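Local coordinates for putative gdp-fucose protein o-fucosyltransferase 1 (Caenorhabditis elegans, PDB 3ZY2), which belongs to the GDP-fucose protein O-fucosyltransferase family, folds as a GT-B glycosyltransferase and holds guanosine-5'-diphosphate in this crystal, at residues P124-I129 and A170-P175; D326-N331 and R342-A347. One frame throughout, in Å; residues are numbered along the deposited sequence.

Interaction 1: P124-I129 and A170-P175; sequences PYWDQI and AFSSAP
At the C-terminal end of strand 168-171, in the six-stranded parallel sheet of one Rossmann-like half of this GT-B protein, the chain turns away and meets the indole of Trp126, which reaches over from helix 122-128. The indole is turned edge-on to the strand end, so its N-H side and the outer rim of its benzene ring do the touching. Trp126 NE1 donates a hydrogen bond to Ser172 OG at 2.8 Å. The bond is moderately bent, with an N-H...O angle of 151°, and the hydroxyl oxygen sits about 15° out of the indole plane. That hydroxyl is also hydrogen-bonded to the carbonyl oxygen of Ser116, which ties the serine to the loop ahead of the helix as well as to the helix itself. Further round the same edge, past CE2, Trp126 CZ2 lies 3.4 Å from Phe171 O, close to the ring plane, while CH2 comes within 4.4 Å of Ala170 CB in a looser apolar contact. The first torsion of Trp126 (chi1 -63°) sets CG anti to its own carbonyl carbon and carries the indole off the helix toward the strand. Tyr125 CD2 stands 3.9 Å above the centre of one indole face, and Phe133 meets the same indole edge to face, so aromatic neighbours probably help to set its tilt. On the strand side, Phe171 points away from the helix, and its ring packs against strand 10-13 and carries Pro175 CG over its centre at 3.7 Å. The four touching residues are all buried. A helix thus packs by one aromatic edge against the C-terminal end of a central parallel strand, as expected of the alpha/beta layering of a Rossmann-like domain.

Interaction 2: D326-N331 and R342-A347; sequences DLFVGN and RERDHA
Arg344 NH2 is held by the carbonyl oxygen of Pro353, with which it forms a hydrogen bond, and also lies 3.3 Å from Asp326 O, which is near the guanidinium plane. On the neighbouring nitrogen, NH1 donates to the carbonyl oxygen of Ala325, so main-chain oxygens from before strand 327-330 and before strand 354-356 gather round this buried group. The flat face of the guanidinium is turned to the strand: Phe328 N stands 3.7 Å above it, displaced toward the rim, and Leu327 CA is 3.8 Å from NH2. Phe328 supplies the apolar side of the contact through the base of its side chain, its CB lying 3.5 Å from Arg344 NE and equally near CD. Because Phe328 CG is anti to the backbone N (chi1 168°), the ring leads off along its own strand, and Gly330 N comes to lie 3.7 Å above its centre. The phenyl ring and guanidinium planes are 49° apart, and Arg344 CD approaches the ring obliquely, so the two groups are not stacked. A bend at the third torsion of Arg344 (chi3 68°) lays the guanidinium across the beginning of the strand, where the carbonyls probably help to disperse its positive charge. The carboxylate of Asp326 has other partners: OD1 forms a salt bridge with Lys211 and accepts a hydrogen bond from the amide of Phe213. Helix 335-346 here packs on strand 327-330, which lies between strands 213-218 and 354-356 in the parallel sheet, within the beta-alpha-beta unit that continues into 354-356; helix 264-278 packs against Leu327 and Val329.

Both contacts are buried and each sets a helix against a parallel strand, but in different sheets, and they lie on opposite sides of the chain's centre, their own centres about 30 Å apart. Interaction 1 engages the C-terminal end of strand 168-171 with helix 122-128, the two segments being 41 residues apart in sequence at their closest ends; there a neutral indole works through its edge, with one N-H to hydroxyl bond. Interaction 2 meets the beginning of strand 327-330 inside a local beta-alpha-beta unit, where a charged guanidinium has main-chain oxygens as partners. They share no helix or strand. In interaction 2 the side chain of Phe328 is about 9 Å from guanosine-5'-diphosphate, too far to touch it.

Interaction 1: P124-I129 and A170-P175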
ATOM      1  N   PRO A 124      17.470   4.326  -5.852  1.00 24.00           N
ATOM      2  CA  PRO A 124      18.375   4.109  -6.993  1.00 24.07           C
ATOM      3  C   PRO A 124      17.681   4.036  -8.361  1.00 22.98           C
ATOM      4  O   PRO A 124      18.244   4.526  -9.346  1.00 23.50           O
ATOM      5  CB  PRO A 124      19.079   2.789  -6.646  1.00 23.51           C
ATOM      6  CG  PRO A 124      19.052   2.762  -5.140  1.00 24.12           C
ATOM      7  CD  PRO A 124      17.724   3.343  -4.779  1.00 24.26           C
ATOM      8  N   TYR A 125      16.477   3.463  -8.427  1.00 21.99           N
ATOM      9  CA  TYR A 125      15.734   3.388  -9.690  1.00 21.52           C
ATOM     10  C   TYR A 125      15.437   4.757 -10.284  1.00 21.90           C
ATOM     11  O   TYR A 125      15.776   5.038 -11.446  1.00 22.48           O
ATOM     12  CB  TYR A 125      14.439   2.614  -9.514  1.00 20.58           C
ATOM     13  CG  TYR A 125      13.749   2.335 -10.816  1.00 18.32           C
ATOM     14  CD1 TYR A 125      14.028   1.162 -11.514  1.00 18.23           C
ATOM     15  CD2 TYR A 125      12.800   3.219 -11.339  1.00 17.52           C
ATOM     16  CE1 TYR A 125      13.413   0.881 -12.709  1.00 17.67           C
ATOM     17  CE2 TYR A 125      12.148   2.933 -12.537  1.00 19.13           C
ATOM     18  CZ  TYR A 125      12.474   1.767 -13.221  1.00 17.34           C
ATOM     19  OH  TYR A 125      11.830   1.458 -14.391  1.00 18.50           O
ATOM     20  N   TRP A 126      14.822   5.623  -9.490  1.00 21.81           N
ATOM     21  CA  TRP A 126      14.483   6.952  -9.991  1.00 22.26           C
ATOM     22  C   TRP A 126      15.727   7.831 -10.125  1.00 23.81           C
ATOM     23  O   TRP A 126      15.794   8.636 -11.054  1.00 23.87           O
ATOM     24  CB  TRP A 126      13.386   7.588  -9.139  1.00 22.33           C
ATOM     25  CG  TRP A 126      12.085   6.806  -9.197  1.00 20.77           C
ATOM     26  CD1 TRP A 126      11.560   6.016  -8.205  1.00 20.57           C
ATOM     27  CD2 TRP A 126      11.166   6.707 -10.310  1.00 19.92           C
ATOM     28  NE1 TRP A 126      10.370   5.460  -8.615  1.00 19.38           N
ATOM     29  CE2 TRP A 126      10.104   5.858  -9.902  1.00 19.64           C
ATOM     30  CE3 TRP A 126      11.133   7.251 -11.603  1.00 20.25           C
ATOM     31  CZ2 TRP A 126       9.020   5.546 -10.735  1.00 18.66           C
ATOM     32  CZ3 TRP A 126      10.037   6.945 -12.433  1.00 19.59           C
ATOM     33  CH2 TRP A 126       9.006   6.085 -11.995  1.00 20.56           C
ATOM     34  N   ASP A 127      16.717   7.644  -9.240  1.00 24.98           N
ATOM     35  CA  ASP A 127      18.013   8.342  -9.346  1.00 27.51           C
ATOM     36  C   ASP A 127      18.661   8.068 -10.699  1.00 28.01           C
ATOM     37  O   ASP A 127      19.211   8.981 -11.328  1.00 29.00           O
ATOM     38  CB  ASP A 127      18.989   7.891  -8.248  1.00 28.24           C
ATOM     39  CG  ASP A 127      18.815   8.645  -6.943  1.00 31.20           C
ATOM     40  OD1 ASP A 127      18.041   9.626  -6.887  1.00 32.05           O
ATOM     41  OD2 ASP A 127      19.505   8.248  -5.966  1.00 33.88           O
ATOM     42  N   GLN A 128      18.586   6.810 -11.136  1.00 27.53           N
ATOM     43  CA  GLN A 128      19.215   6.364 -12.390  1.00 28.17           C
ATOM     44  C   GLN A 128      18.754   7.180 -13.592  1.00 27.67           C
ATOM     45  O   GLN A 128      19.530   7.421 -14.522  1.00 28.37           O
ATOM     46  CB  GLN A 128      18.976   4.868 -12.628  1.00 28.10           C
ATOM     47  CG  GLN A 128      19.094   4.378 -14.104  1.00 31.71           C
ATOM     48  CD  GLN A 128      20.472   4.576 -14.730  1.00 36.67           C
ATOM     49  OE1 GLN A 128      21.487   4.699 -14.036  1.00 39.09           O
ATOM     50  NE2 GLN A 128      20.510   4.613 -16.062  1.00 37.34           N
ATOM     51  N   ILE A 129      17.496   7.601 -13.563  1.00 26.61           N
ATOM     52  CA  ILE A 129      16.943   8.408 -14.637  1.00 26.21           C
ATOM     53  C   ILE A 129      16.755   9.865 -14.218  1.00 26.91           C
ATOM     54  O   ILE A 129      16.026  10.617 -14.868  1.00 26.99           O
ATOM     55  CB  ILE A 129      15.655   7.769 -15.250  1.00 24.78           C
ATOM     56  CG1 ILE A 129      14.544   7.593 -14.204  1.00 24.98           C
ATOM     57  CG2 ILE A 129      16.004   6.461 -15.961  1.00 24.64           C
ATOM     58  CD1 ILE A 129      13.156   7.313 -14.815  1.00 24.85           C
ATOM     59  N   ALA A 170       3.256   8.265 -13.190  1.00 19.89           N
ATOM     60  CA  ALA A 170       4.479   7.646 -12.679  1.00 19.35           C
ATOM     61  C   ALA A 170       4.224   6.891 -11.391  1.00 19.37           C
ATOM     62  O   ALA A 170       3.788   7.474 -10.415  1.00 19.26           O
ATOM     63  CB  ALA A 170       5.561   8.700 -12.473  1.00 19.56           C
ATOM     64  N   PHE A 171       4.508   5.591 -11.389  1.00 18.29           N
ATOM     65  CA  PHE A 171       4.213   4.706 -10.256  1.00 19.14           C
ATOM     66  C   PHE A 171       5.503   4.135  -9.646  1.00 20.36           C
ATOM     67  O   PHE A 171       6.290   3.481 -10.344  1.00 20.28           O
ATOM     68  CB  PHE A 171       3.350   3.530 -10.728  1.00 18.34           C
ATOM     69  CG  PHE A 171       2.040   3.913 -11.366  1.00 17.64           C
ATOM     70  CD1 PHE A 171       1.953   4.163 -12.747  1.00 19.12           C
ATOM     71  CD2 PHE A 171       0.861   3.943 -10.612  1.00 18.89           C
ATOM     72  CE1 PHE A 171       0.744   4.471 -13.339  1.00 21.01           C
ATOM     73  CE2 PHE A 171      -0.343   4.248 -11.206  1.00 18.45           C
ATOM     74  CZ  PHE A 171      -0.417   4.535 -12.554  1.00 21.18           C
ATOM     75  N   SER A 172       5.734   4.349  -8.355  1.00 22.60           N
ATOM     76  CA  SER A 172       6.921   3.749  -7.741  1.00 24.19           C
ATOM     77  C   SER A 172       6.695   2.283  -7.410  1.00 23.86           C
ATOM     78  O   SER A 172       7.652   1.520  -7.261  1.00 25.85           O
ATOM     79  CB  SER A 172       7.410   4.515  -6.510  1.00 24.92           C
ATOM     80  OG  SER A 172       8.834   4.464  -6.440  1.00 25.24           O
ATOM     81  N   SER A 173       5.430   1.883  -7.335  1.00 23.31           N
ATOM     82  CA  SER A 173       5.095   0.472  -7.279  1.00 23.56           C
ATOM     83  C   SER A 173       4.282   0.090  -8.504  1.00 22.10           C
ATOM     84  O   SER A 173       3.351   0.789  -8.880  1.00 22.98           O
ATOM     85  CB  SER A 173       4.312   0.150  -6.016  1.00 24.10           C
ATOM     86  OG  SER A 173       5.190   0.109  -4.909  1.00 27.13           O
ATOM     87  N   ALA A 174       4.619  -1.051  -9.093  1.00 20.83           N
ATOM     88  CA  ALA A 174       3.961  -1.487 -10.321  1.00 19.74           C
ATOM     89  C   ALA A 174       2.447  -1.524 -10.127  1.00 19.69           C
ATOM     90  O   ALA A 174       1.973  -2.159  -9.170  1.00 19.61           O
ATOM     91  CB  ALA A 174       4.488  -2.859 -10.720  1.00 18.81           C
ATOM     92  N   PRO A 175       1.677  -0.877 -11.037  1.00 20.19           N
ATOM     93  CA  PRO A 175       0.217  -0.887 -10.905  1.00 20.27           C
ATOM     94  C   PRO A 175      -0.380  -2.185 -11.446  1.00 19.98           C
ATOM     95  O   PRO A 175      -1.125  -2.192 -12.450  1.00 21.01           O
ATOM     96  CB  PRO A 175      -0.226   0.333 -11.733  1.00 20.60           C
ATOM     97  CG  PRO A 175       0.832   0.498 -12.743  1.00 20.91           C
ATOM     98  CD  PRO A 175       2.122   0.087 -12.066  1.00 20.20           C
TER

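Interaction 2: D326-N331 and R342-A347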
ATOM      1  N   ASP A 326      13.213 -29.698 -24.624  1.00 11.19           N
ATOM      2  CA  ASP A 326      12.175 -30.640 -25.046  1.00 11.54           C
ATOM      3  C   ASP A 326      11.178 -30.872 -23.934  1.00 11.89           C
ATOM      4  O   ASP A 326       9.988 -31.014 -24.216  1.00 12.55           O
ATOM      5  CB  ASP A 326      12.821 -31.923 -25.549  1.00 12.31           C
ATOM      6  CG  ASP A 326      13.730 -31.667 -26.750  1.00 14.11           C
ATOM      7  OD1 ASP A 326      14.909 -31.254 -26.549  1.00 12.88           O
ATOM      8  OD2 ASP A 326      13.262 -31.839 -27.914  1.00 16.34           O
ATOM      9  N   LEU A 327      11.637 -30.890 -22.691  1.00 11.30           N
ATOM     10  CA  LEU A 327      10.767 -30.972 -21.506  1.00 11.23           C
ATOM     11  C   LEU A 327      11.382 -30.107 -20.413  1.00 11.27           C
ATOM     12  O   LEU A 327      12.589 -30.160 -20.206  1.00 12.16           O
ATOM     13  CB  LEU A 327      10.639 -32.408 -20.993  1.00 12.27           C
ATOM     14  CG  LEU A 327       9.811 -32.554 -19.701  1.00 13.56           C
ATOM     15  CD1 LEU A 327       8.336 -32.203 -19.965  1.00 15.47           C
ATOM     16  CD2 LEU A 327       9.932 -33.952 -19.119  1.00 16.78           C
ATOM     17  N   PHE A 328      10.562 -29.294 -19.755  1.00 10.94           N
ATOM     18  CA  PHE A 328      10.965 -28.462 -18.627  1.00 11.20           C
ATOM     19  C   PHE A 328      10.332 -29.033 -17.366  1.00 11.72           C
ATOM     20  O   PHE A 328       9.138 -29.313 -17.363  1.00 13.16           O
ATOM     21  CB  PHE A 328      10.463 -27.038 -18.828  1.00 10.29           C
ATOM     22  CG  PHE A 328      10.570 -26.152 -17.590  1.00 10.18           C
ATOM     23  CD1 PHE A 328      11.791 -25.947 -16.941  1.00 11.03           C
ATOM     24  CD2 PHE A 328       9.445 -25.504 -17.104  1.00 13.53           C
ATOM     25  CE1 PHE A 328      11.849 -25.113 -15.829  1.00 10.97           C
ATOM     26  CE2 PHE A 328       9.524 -24.674 -15.976  1.00 12.67           C
ATOM     27  CZ  PHE A 328      10.735 -24.467 -15.349  1.00 11.89           C
ATOM     28  N   VAL A 329      11.152 -29.236 -16.331  1.00 11.70           N
ATOM     29  CA  VAL A 329      10.629 -29.554 -14.975  1.00 12.19           C
ATOM     30  C   VAL A 329      10.994 -28.395 -14.063  1.00 11.86           C
ATOM     31  O   VAL A 329      12.179 -28.140 -13.814  1.00 12.55           O
ATOM     32  CB  VAL A 329      11.167 -30.885 -14.392  1.00 12.16           C
ATOM     33  CG1 VAL A 329      10.383 -31.260 -13.110  1.00 14.20           C
ATOM     34  CG2 VAL A 329      11.059 -32.012 -15.409  1.00 14.73           C
ATOM     35  N   GLY A 330       9.980 -27.676 -13.585  1.00 12.37           N
ATOM     36  CA  GLY A 330      10.223 -26.504 -12.752  1.00 12.02           C
ATOM     37  C   GLY A 330       9.834 -26.654 -11.305  1.00 12.59           C
ATOM     38  O   GLY A 330       9.421 -27.745 -10.874  1.00 13.31           O
ATOM     39  N   ASN A 331       9.964 -25.537 -10.599  1.00 12.24           N
ATOM     40  CA  ASN A 331       9.506 -25.410  -9.228  1.00 14.37           C
ATOM     41  C   ASN A 331       8.221 -24.610  -9.256  1.00 14.20           C
ATOM     42  O   ASN A 331       8.205 -23.456  -9.686  1.00 14.93           O
ATOM     43  CB  ASN A 331      10.565 -24.695  -8.401  1.00 14.36           C
ATOM     44  CG  ASN A 331      10.192 -24.635  -6.961  1.00 15.59           C
ATOM     45  OD1 ASN A 331       9.177 -24.030  -6.615  1.00 16.77           O
ATOM     46  ND2 ASN A 331      10.964 -25.300  -6.106  1.00 16.49           N
ATOM     47  N   ARG A 342       5.184 -19.976 -18.604  1.00 11.78           N
ATOM     48  CA  ARG A 342       4.406 -19.101 -19.492  1.00 11.64           C
ATOM     49  C   ARG A 342       4.987 -18.997 -20.904  1.00 11.96           C
ATOM     50  O   ARG A 342       4.233 -18.940 -21.895  1.00 11.86           O
ATOM     51  CB  ARG A 342       4.278 -17.698 -18.887  1.00 11.88           C
ATOM     52  CG  ARG A 342       3.469 -17.690 -17.598  1.00 11.49           C
ATOM     53  CD  ARG A 342       3.198 -16.266 -17.100  1.00 10.99           C
ATOM     54  NE  ARG A 342       4.430 -15.496 -16.921  1.00 10.45           N
ATOM     55  CZ  ARG A 342       4.892 -15.087 -15.745  1.00 11.65           C
ATOM     56  NH1 ARG A 342       4.252 -15.381 -14.616  1.00 13.03           N
ATOM     57  NH2 ARG A 342       5.992 -14.349 -15.708  1.00 12.07           N
ATOM     58  N   GLU A 343       6.312 -18.964 -20.995  1.00 11.45           N
ATOM     59  CA  GLU A 343       6.946 -18.901 -22.304  1.00 12.10           C
ATOM     60  C   GLU A 343       6.634 -20.181 -23.070  1.00 12.83           C
ATOM     61  O   GLU A 343       6.241 -20.154 -24.252  1.00 12.84           O
ATOM     62  CB  GLU A 343       8.460 -18.673 -22.170  1.00 12.36           C
ATOM     63  CG  GLU A 343       9.120 -18.629 -23.565  1.00 15.71           C
ATOM     64  CD  GLU A 343      10.562 -18.154 -23.556  1.00 17.76           C
ATOM     65  OE1 GLU A 343      10.966 -17.555 -22.549  1.00 19.04           O
ATOM     66  OE2 GLU A 343      11.255 -18.346 -24.582  1.00 20.84           O
ATOM     67  N   ARG A 344       6.773 -21.304 -22.389  1.00 12.46           N
ATOM     68  CA  ARG A 344       6.503 -22.594 -23.030  1.00 11.91           C
ATOM     69  C   ARG A 344       5.039 -22.741 -23.402  1.00 12.93           C
ATOM     70  O   ARG A 344       4.713 -23.319 -24.440  1.00 14.61           O
ATOM     71  CB  ARG A 344       6.960 -23.737 -22.141  1.00 12.02           C
ATOM     72  CG  ARG A 344       8.483 -23.725 -21.981  1.00 11.07           C
ATOM     73  CD  ARG A 344       8.946 -24.891 -21.078  1.00  9.64           C
ATOM     74  NE  ARG A 344       8.744 -26.218 -21.705  1.00 11.80           N
ATOM     75  CZ  ARG A 344       9.538 -26.730 -22.643  1.00 12.10           C
ATOM     76  NH1 ARG A 344      10.601 -26.045 -23.070  1.00 13.98           N
ATOM     77  NH2 ARG A 344       9.274 -27.934 -23.162  1.00 12.11           N
ATOM     78  N   ASP A 345       4.159 -22.177 -22.589  1.00 12.04           N
ATOM     79  CA  ASP A 345       2.730 -22.241 -22.895  1.00 13.49           C
ATOM     80  C   ASP A 345       2.323 -21.344 -24.059  1.00 14.13           C
ATOM     81  O   ASP A 345       1.397 -21.692 -24.803  1.00 15.84           O
ATOM     82  CB  ASP A 345       1.963 -21.786 -21.671  1.00 13.62           C
ATOM     83  CG  ASP A 345       1.870 -22.850 -20.582  1.00 14.12           C
ATOM     84  OD1 ASP A 345       2.207 -24.038 -20.816  1.00 16.56           O
ATOM     85  OD2 ASP A 345       1.386 -22.483 -19.482  1.00 17.86           O
ATOM     86  N   HIS A 346       2.962 -20.177 -24.191  1.00 14.26           N
ATOM     87  CA  HIS A 346       2.395 -19.088 -25.005  1.00 15.60           C
ATOM     88  C   HIS A 346       3.236 -18.507 -26.123  1.00 16.07           C
ATOM     89  O   HIS A 346       2.682 -17.816 -26.976  1.00 17.68           O
ATOM     90  CB  HIS A 346       1.956 -17.919 -24.105  1.00 15.81           C
ATOM     91  CG  HIS A 346       0.945 -18.313 -23.069  1.00 15.11           C
ATOM     92  ND1 HIS A 346      -0.353 -18.666 -23.394  1.00 20.27           N
ATOM     93  CD2 HIS A 346       1.041 -18.406 -21.721  1.00 18.85           C
ATOM     94  CE1 HIS A 346      -1.000 -18.977 -22.283  1.00 22.93           C
ATOM     95  NE2 HIS A 346      -0.182 -18.825 -21.259  1.00 21.43           N
ATOM     96  N   ALA A 347       4.546 -18.756 -26.136  1.00 16.39           N
ATOM     97  CA  ALA A 347       5.408 -18.115 -27.146  1.00 17.07           C
ATOM     98  C   ALA A 347       5.059 -18.586 -28.547  1.00 18.69           C
ATOM     99  O   ALA A 347       5.103 -17.796 -29.499  1.00 19.68           O
ATOM    100  CB  ALA A 347       6.879 -18.353 -26.866  1.00 16.45           C
TER